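Local structure of cytochrome P450 (Novosphingobium aromaticivorans, 3OFT) at residues 78-82 / 179-183; 10-16 / 39-45. The protein belongs to the cytochrome P450 family (CYP101C1), single-chain haem proteins of mainly helical fold with a smaller beta-sheet region. The contacts are given in a common frame with arbitrary orientation. Numbering follows the deposited sequence.

Contact 1: residues 78-82 / 179-183; sequences LGKVM and VEQLK
Residues 78-82 form a single short helical turn, closed by Met82 N to Leu78 O at 3.0 Å, and run beside the first turn of helix 179-199, where Lys183 N meets Val179 O at 2.9 Å. The two short axes approach to 9.5 Å and cross at -25° in nearly the same N-to-C sense, with CA atoms nearest at Leu78-Val179 (6.5 Å), Val81-Glu180 (6.2 Å) and Met82-Lys183 (6.4 Å). This is helix-helix packing near the surface of the P450 fold, between the 78-82 turn and a longer helix; Leu78 also touches Leu72, which lines the pocket of the bound (2R,5R)-hexane-2,5-diol. Val81 and Val179 each direct CA-CB toward the opposite helix, and Val81 CG1 lies 3.9 Å from Val179 CG2. Met82, with chi1 and chi2 both m and chi3 t, brings CE to 3.5 Å from Val179 CG2 and 4.1 Å from Leu182 CD2, while Leu78 CD2 lies 4.1 Å from the same Val179 CG2. On the exposed side the aliphatic part of Lys183 packs on Val81, CD to CG1 3.5 Å, and Lys183 also touches Arg229 of helix 221-252. One helical turn apart, Lys183 NZ and Glu180 OE1 form a salt bridge of 2.9 Å.

Contact 2: residues 10-16 / 39-45; sequences RVVDFDI and LVWSTAN
Three backbone hydrogen bonds set the register of two parallel strands, 11-12 and 39-42: Trp41 N to Arg10 O at 2.8 Å, Val12 N to Trp41 O at 2.9 Å and Thr43 N to Val12 O at 3.0 Å. Val11 lies beside Trp41 (CA-CA 4.9 Å) and Val12 beside Ser42 (4.7 Å). CA-H...O contacts add Val11 CA to Trp41 O, 3.4 Å, and Ser42 CA to Val12 O, 3.1 Å. The pairing closes a beta-alpha-beta unit through helix 26-31 and puts 11-12 at the edge of the mixed sheet, with 39-42 between it and 48-51. Apolar packing is modest: on the face carrying Val12 and Ser42, Val12 CG2 meets Val40 CG2 at 3.8 Å, both valines being m. Side-chain polar bonds add to the backbone pairing, involving residues that flank the short strand 11-12. Arg10 NH1 donates to Leu39 O at 2.9 Å and forms a salt bridge with Asp294. Ser42, chi1 t, donates from OG to Phe14 O at 2.6 Å and accepts from Ala44 N at 3.1 Å, making an ST turn. Farther along, Asn45 ND2 donates to Asp15 OD2 at 3.0 Å; that oxygen also accepts from Phe17 N.

The two contacts share no element and do not touch: their centres are 25 Å apart and their nearest atoms about 10 Å. Contact 1 joins two helices far apart in sequence at the surface, burying 330 Å² chiefly through side-chain packing, and its one salt bridge stays within a single helix. Contact 2, partly buried and closer in sequence (23 residues apart at the closest ends against 97), buries 571 Å² and is held by six cross-segment hydrogen bonds, three of them backbone to backbone at the sheet edge. Each has a side chain in the neighbourhood of a bound (2R,5R)-hexane-2,5-diol, that of Leu78 at about 7 Å and that of Ile16 at about 9 Å.

Contact 1: residues 78-82 / 179-183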
ATOM      1  N   LEU A  78       0.002  -1.629  18.622  1.00 16.33           N
ATOM      2  CA  LEU A  78       0.725  -1.791  17.382  1.00 16.53           C
ATOM      3  C   LEU A  78       1.474  -0.481  17.089  1.00 15.08           C
ATOM      4  O   LEU A  78       2.687  -0.489  16.852  1.00 15.06           O
ATOM      5  CB  LEU A  78      -0.238  -2.085  16.234  1.00 16.38           C
ATOM      6  CG  LEU A  78       0.216  -2.940  15.058  1.00 22.26           C
ATOM      7  CD1 LEU A  78      -0.982  -3.221  14.133  1.00 23.58           C
ATOM      8  CD2 LEU A  78       1.344  -2.361  14.253  1.00 25.82           C
ATOM      9  N   GLY A  79       0.742   0.630  17.104  1.00 13.48           N
ATOM     10  CA  GLY A  79       1.353   1.951  16.879  1.00 13.37           C
ATOM     11  C   GLY A  79       2.392   2.321  17.896  1.00 12.80           C
ATOM     12  O   GLY A  79       3.410   2.959  17.582  1.00 11.80           O
ATOM     13  N   LYS A  80       2.133   1.934  19.137  1.00 13.50           N
ATOM     14  CA  LYS A  80       3.041   2.261  20.227  1.00 14.25           C
ATOM     15  C   LYS A  80       4.381   1.599  19.977  1.00 12.98           C
ATOM     16  O   LYS A  80       5.430   2.165  20.305  1.00 13.58           O
ATOM     17  CB  LYS A  80       2.448   1.795  21.568  1.00 15.84           C
ATOM     18  CG  LYS A  80       3.343   2.049  22.768  1.00 20.62           C
ATOM     19  CD  LYS A  80       2.486   2.273  24.007  1.00 27.52           C
ATOM     20  CE  LYS A  80       3.115   3.353  24.887  1.00 30.47           C
ATOM     21  NZ  LYS A  80       4.114   2.757  25.801  1.00 30.52           N
ATOM     22  N   VAL A  81       4.361   0.397  19.398  1.00 11.78           N
ATOM     23  CA  VAL A  81       5.618  -0.274  19.072  1.00 12.56           C
ATOM     24  C   VAL A  81       6.296   0.283  17.808  1.00 12.35           C
ATOM     25  O   VAL A  81       7.497   0.562  17.797  1.00 11.46           O
ATOM     26  CB  VAL A  81       5.435  -1.807  19.011  1.00 12.64           C
ATOM     27  CG1 VAL A  81       6.696  -2.502  18.479  1.00 14.27           C
ATOM     28  CG2 VAL A  81       5.098  -2.352  20.450  1.00 12.72           C
ATOM     29  N   MET A  82       5.532   0.397  16.733  1.00 11.04           N
ATOM     30  CA  MET A  82       6.138   0.717  15.437  1.00 12.98           C
ATOM     31  C   MET A  82       6.674   2.139  15.324  1.00 11.49           C
ATOM     32  O   MET A  82       7.737   2.316  14.747  1.00 12.92           O
ATOM     33  CB  MET A  82       5.226   0.328  14.276  1.00 12.75           C
ATOM     34  CG  MET A  82       5.109  -1.211  14.150  1.00 18.18           C
ATOM     35  SD  MET A  82       6.657  -2.014  13.652  1.00 26.38           S
ATOM     36  CE  MET A  82       6.060  -3.705  13.620  1.00 29.33           C
ATOM     37  N   VAL A 179       4.414  -8.170  17.723  1.00 27.37           N
ATOM     38  CA  VAL A 179       4.737  -6.915  17.048  1.00 25.53           C
ATOM     39  C   VAL A 179       6.118  -6.418  17.467  1.00 23.95           C
ATOM     40  O   VAL A 179       6.875  -5.923  16.632  1.00 23.71           O
ATOM     41  CB  VAL A 179       3.664  -5.811  17.219  1.00 25.63           C
ATOM     42  CG1 VAL A 179       3.460  -5.461  18.686  1.00 26.00           C
ATOM     43  CG2 VAL A 179       4.065  -4.545  16.423  1.00 25.30           C
ATOM     44  N   GLU A 180       6.450  -6.538  18.748  1.00 23.05           N
ATOM     45  CA  GLU A 180       7.773  -6.138  19.229  1.00 22.78           C
ATOM     46  C   GLU A 180       8.891  -6.958  18.552  1.00 22.01           C
ATOM     47  O   GLU A 180       9.927  -6.402  18.160  1.00 20.48           O
ATOM     48  CB  GLU A 180       7.829  -6.169  20.771  1.00 23.10           C
ATOM     49  CG  GLU A 180       9.164  -5.732  21.394  1.00 27.41           C
ATOM     50  CD  GLU A 180       9.519  -4.247  21.203  1.00 30.63           C
ATOM     51  OE1 GLU A 180      10.714  -3.949  20.947  1.00 31.60           O
ATOM     52  OE2 GLU A 180       8.624  -3.380  21.317  1.00 30.34           O
ATOM     53  N   GLN A 181       8.668  -8.256  18.343  1.00 21.36           N
ATOM     54  CA  GLN A 181       9.707  -9.080  17.702  1.00 22.59           C
ATOM     55  C   GLN A 181       9.877  -8.739  16.228  1.00 21.73           C
ATOM     56  O   GLN A 181      10.972  -8.797  15.699  1.00 21.08           O
ATOM     57  CB  GLN A 181       9.405 -10.572  17.861  1.00 22.57           C
ATOM     58  CG  GLN A 181       9.570 -11.054  19.302  1.00 25.50           C
ATOM     59  CD  GLN A 181       9.028 -12.445  19.506  1.00 27.80           C
ATOM     60  OE1 GLN A 181       8.126 -12.876  18.797  1.00 30.48           O
ATOM     61  NE2 GLN A 181       9.595 -13.165  20.470  1.00 29.00           N
ATOM     62  N   LEU A 182       8.769  -8.428  15.564  1.00 21.38           N
ATOM     63  CA  LEU A 182       8.792  -8.016  14.157  1.00 21.22           C
ATOM     64  C   LEU A 182       9.512  -6.669  13.998  1.00 21.07           C
ATOM     65  O   LEU A 182      10.342  -6.503  13.103  1.00 21.85           O
ATOM     66  CB  LEU A 182       7.374  -7.931  13.612  1.00 21.77           C
ATOM     67  CG  LEU A 182       7.179  -7.395  12.191  1.00 23.25           C
ATOM     68  CD1 LEU A 182       7.960  -8.206  11.137  1.00 23.19           C
ATOM     69  CD2 LEU A 182       5.683  -7.377  11.845  1.00 26.39           C
ATOM     70  N   LYS A 183       9.195  -5.717  14.870  1.00 19.51           N
ATOM     71  CA  LYS A 183       9.913  -4.436  14.921  1.00 18.84           C
ATOM     72  C   LYS A 183      11.405  -4.665  15.130  1.00 18.67           C
ATOM     73  O   LYS A 183      12.237  -4.075  14.446  1.00 17.94           O
ATOM     74  CB  LYS A 183       9.360  -3.545  16.039  1.00 19.13           C
ATOM     75  CG  LYS A 183      10.108  -2.190  16.167  1.00 19.88           C
ATOM     76  CD  LYS A 183       9.974  -1.547  17.520  1.00 24.41           C
ATOM     77  CE  LYS A 183      11.293  -1.066  18.043  1.00 26.41           C
ATOM     78  NZ  LYS A 183      11.732  -1.932  19.201  1.00 29.35           N
TER

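Contact 2: residues 10-16 / 39-45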
ATOM      1  N   ARG A  10     -26.764   3.213  13.318  1.00 21.77           N
ATOM      2  CA  ARG A  10     -25.382   3.204  12.788  1.00 20.26           C
ATOM      3  C   ARG A  10     -24.541   1.988  13.224  1.00 19.35           C
ATOM      4  O   ARG A  10     -23.375   1.885  12.830  1.00 19.08           O
ATOM      5  CB  ARG A  10     -24.634   4.486  13.214  1.00 19.86           C
ATOM      6  CG  ARG A  10     -25.286   5.832  12.858  1.00 23.12           C
ATOM      7  CD  ARG A  10     -25.481   6.001  11.372  1.00 24.59           C
ATOM      8  NE  ARG A  10     -25.989   7.328  10.988  1.00 25.06           N
ATOM      9  CZ  ARG A  10     -25.308   8.269  10.324  1.00 24.18           C
ATOM     10  NH1 ARG A  10     -24.035   8.090   9.977  1.00 21.30           N
ATOM     11  NH2 ARG A  10     -25.915   9.415  10.004  1.00 17.84           N
ATOM     12  N   VAL A  11     -25.087   1.075  14.028  1.00 18.47           N
ATOM     13  CA  VAL A  11     -24.291  -0.042  14.576  1.00 18.84           C
ATOM     14  C   VAL A  11     -24.175  -1.175  13.567  1.00 19.07           C
ATOM     15  O   VAL A  11     -25.176  -1.574  12.984  1.00 18.79           O
ATOM     16  CB  VAL A  11     -24.865  -0.597  15.908  1.00 18.69           C
ATOM     17  CG1 VAL A  11     -24.083  -1.833  16.373  1.00 18.36           C
ATOM     18  CG2 VAL A  11     -24.874   0.479  16.990  1.00 18.74           C
ATOM     19  N   VAL A  12     -22.953  -1.660  13.344  1.00 18.67           N
ATOM     20  CA  VAL A  12     -22.693  -2.862  12.535  1.00 18.14           C
ATOM     21  C   VAL A  12     -21.731  -3.758  13.300  1.00 18.83           C
ATOM     22  O   VAL A  12     -21.111  -3.325  14.247  1.00 17.47           O
ATOM     23  CB  VAL A  12     -22.089  -2.550  11.139  1.00 17.64           C
ATOM     24  CG1 VAL A  12     -23.013  -1.686  10.303  1.00 17.89           C
ATOM     25  CG2 VAL A  12     -20.695  -1.891  11.270  1.00 18.12           C
ATOM     26  N   ASP A  13     -21.572  -5.003  12.878  1.00 19.44           N
ATOM     27  CA  ASP A  13     -20.546  -5.823  13.496  1.00 21.21           C
ATOM     28  C   ASP A  13     -19.387  -6.146  12.529  1.00 20.49           C
ATOM     29  O   ASP A  13     -18.512  -6.981  12.830  1.00 22.34           O
ATOM     30  CB  ASP A  13     -21.185  -7.083  14.064  1.00 22.04           C
ATOM     31  CG  ASP A  13     -21.725  -7.985  12.985  1.00 27.25           C
ATOM     32  OD1 ASP A  13     -22.074  -9.154  13.295  1.00 34.21           O
ATOM     33  OD2 ASP A  13     -21.821  -7.529  11.824  1.00 31.94           O
ATOM     34  N   PHE A  14     -19.377  -5.480  11.384  1.00 19.20           N
ATOM     35  CA  PHE A  14     -18.285  -5.563  10.388  1.00 17.98           C
ATOM     36  C   PHE A  14     -16.871  -5.689  10.971  1.00 17.48           C
ATOM     37  O   PHE A  14     -16.409  -4.775  11.657  1.00 17.42           O
ATOM     38  CB  PHE A  14     -18.356  -4.332   9.476  1.00 18.48           C
ATOM     39  CG  PHE A  14     -17.662  -4.497   8.148  1.00 17.86           C
ATOM     40  CD1 PHE A  14     -18.368  -4.971   7.026  1.00 19.01           C
ATOM     41  CD2 PHE A  14     -16.323  -4.136   7.998  1.00 17.71           C
ATOM     42  CE1 PHE A  14     -17.747  -5.086   5.793  1.00 17.16           C
ATOM     43  CE2 PHE A  14     -15.673  -4.287   6.761  1.00 16.90           C
ATOM     44  CZ  PHE A  14     -16.415  -4.738   5.646  1.00 18.29           C
ATOM     45  N   ASP A  15     -16.190  -6.812  10.685  1.00 16.62           N
ATOM     46  CA  ASP A  15     -14.813  -7.057  11.106  1.00 16.54           C
ATOM     47  C   ASP A  15     -13.862  -6.673   9.968  1.00 15.54           C
ATOM     48  O   ASP A  15     -13.786  -7.378   8.965  1.00 13.12           O
ATOM     49  CB  ASP A  15     -14.621  -8.541  11.438  1.00 16.90           C
ATOM     50  CG  ASP A  15     -13.186  -8.898  11.802  1.00 20.06           C
ATOM     51  OD1 ASP A  15     -12.987 -10.108  12.046  1.00 22.30           O
ATOM     52  OD2 ASP A  15     -12.248  -8.037  11.843  1.00 16.41           O
ATOM     53  N   ILE A  16     -13.123  -5.576  10.137  1.00 15.14           N
ATOM     54  CA  ILE A  16     -12.214  -5.101   9.078  1.00 15.82           C
ATOM     55  C   ILE A  16     -11.091  -6.071   8.673  1.00 15.97           C
ATOM     56  O   ILE A  16     -10.564  -6.005   7.536  1.00 15.71           O
ATOM     57  CB  ILE A  16     -11.664  -3.699   9.429  1.00 16.00           C
ATOM     58  CG1 ILE A  16     -10.806  -3.793  10.702  1.00 17.88           C
ATOM     59  CG2 ILE A  16     -12.860  -2.726   9.498  1.00 15.83           C
ATOM     60  CD1 ILE A  16     -10.562  -2.472  11.450  1.00 22.30           C
ATOM     61  N   LEU A  39     -21.457   6.504   7.707  1.00 13.37           N
ATOM     62  CA  LEU A  39     -20.525   6.421   8.857  1.00 13.40           C
ATOM     63  C   LEU A  39     -21.167   5.497   9.866  1.00 13.26           C
ATOM     64  O   LEU A  39     -22.271   5.799  10.355  1.00 15.07           O
ATOM     65  CB  LEU A  39     -20.255   7.815   9.448  1.00 13.78           C
ATOM     66  CG  LEU A  39     -19.172   8.069  10.492  1.00 14.97           C
ATOM     67  CD1 LEU A  39     -17.825   7.441  10.122  1.00 13.19           C
ATOM     68  CD2 LEU A  39     -18.991   9.598  10.684  1.00 15.81           C
ATOM     69  N   VAL A  40     -20.542   4.339  10.099  1.00 12.65           N
ATOM     70  CA  VAL A  40     -21.107   3.264  10.946  1.00 11.89           C
ATOM     71  C   VAL A  40     -20.165   2.996  12.124  1.00 12.62           C
ATOM     72  O   VAL A  40     -18.967   3.337  12.065  1.00 11.87           O
ATOM     73  CB  VAL A  40     -21.419   1.938  10.141  1.00 11.65           C
ATOM     74  CG1 VAL A  40     -22.567   2.156   9.163  1.00 12.41           C
ATOM     75  CG2 VAL A  40     -20.195   1.390   9.387  1.00 10.71           C
ATOM     76  N   TRP A  41     -20.695   2.436  13.207  1.00 12.25           N
ATOM     77  CA  TRP A  41     -19.881   2.083  14.370  1.00 11.95           C
ATOM     78  C   TRP A  41     -19.842   0.590  14.423  1.00 12.23           C
ATOM     79  O   TRP A  41     -20.884  -0.022  14.597  1.00 12.98           O
ATOM     80  CB  TRP A  41     -20.535   2.576  15.662  1.00 12.64           C
ATOM     81  CG  TRP A  41     -19.830   2.107  16.917  1.00 11.11           C
ATOM     82  CD1 TRP A  41     -20.153   1.026  17.694  1.00 14.91           C
ATOM     83  CD2 TRP A  41     -18.696   2.725  17.530  1.00 13.76           C
ATOM     84  NE1 TRP A  41     -19.272   0.932  18.769  1.00 11.65           N
ATOM     85  CE2 TRP A  41     -18.379   1.971  18.691  1.00 13.99           C
ATOM     86  CE3 TRP A  41     -17.933   3.867  17.231  1.00 12.24           C
ATOM     87  CZ2 TRP A  41     -17.327   2.309  19.539  1.00 14.25           C
ATOM     88  CZ3 TRP A  41     -16.882   4.205  18.086  1.00 15.21           C
ATOM     89  CH2 TRP A  41     -16.600   3.428  19.230  1.00 12.72           C
ATOM     90  N   SER A  42     -18.659  -0.018  14.282  1.00 11.72           N
ATOM     91  CA  SER A  42     -18.572  -1.471  14.375  1.00 12.06           C
ATOM     92  C   SER A  42     -18.286  -1.822  15.818  1.00 13.27           C
ATOM     93  O   SER A  42     -17.476  -1.169  16.467  1.00 12.14           O
ATOM     94  CB  SER A  42     -17.476  -2.060  13.473  1.00 12.03           C
ATOM     95  OG  SER A  42     -17.306  -3.442  13.742  1.00 13.61           O
ATOM     96  N   THR A  43     -18.967  -2.860  16.312  1.00 14.24           N
ATOM     97  CA  THR A  43     -18.681  -3.384  17.643  1.00 15.83           C
ATOM     98  C   THR A  43     -17.459  -4.313  17.687  1.00 16.74           C
ATOM     99  O   THR A  43     -16.932  -4.577  18.779  1.00 16.35           O
ATOM    100  CB  THR A  43     -19.881  -4.145  18.191  1.00 16.51           C
ATOM    101  OG1 THR A  43     -20.269  -5.117  17.227  1.00 15.92           O
ATOM    102  CG2 THR A  43     -21.038  -3.192  18.423  1.00 17.80           C
ATOM    103  N   ALA A  44     -16.974  -4.772  16.520  1.00 15.69           N
ATOM    104  CA  ALA A  44     -15.820  -5.678  16.490  1.00 14.88           C
ATOM    105  C   ALA A  44     -14.557  -4.868  16.742  1.00 14.31           C
ATOM    106  O   ALA A  44     -14.584  -3.618  16.696  1.00 14.66           O
ATOM    107  CB  ALA A  44     -15.737  -6.433  15.145  1.00 15.02           C
ATOM    108  N   ASN A  45     -13.474  -5.579  17.046  1.00 14.35           N
ATOM    109  CA  ASN A  45     -12.135  -5.001  17.228  1.00 14.62           C
ATOM    110  C   ASN A  45     -12.116  -3.832  18.215  1.00 15.55           C
ATOM    111  O   ASN A  45     -11.498  -2.793  17.957  1.00 15.52           O
ATOM    112  CB  ASN A  45     -11.555  -4.595  15.874  1.00 13.81           C
ATOM    113  CG  ASN A  45     -11.348  -5.789  14.973  1.00 15.17           C
ATOM    114  OD1 ASN A  45     -10.602  -6.716  15.309  1.00 15.08           O
ATOM    115  ND2 ASN A  45     -12.068  -5.823  13.871  1.00 12.56           N
TER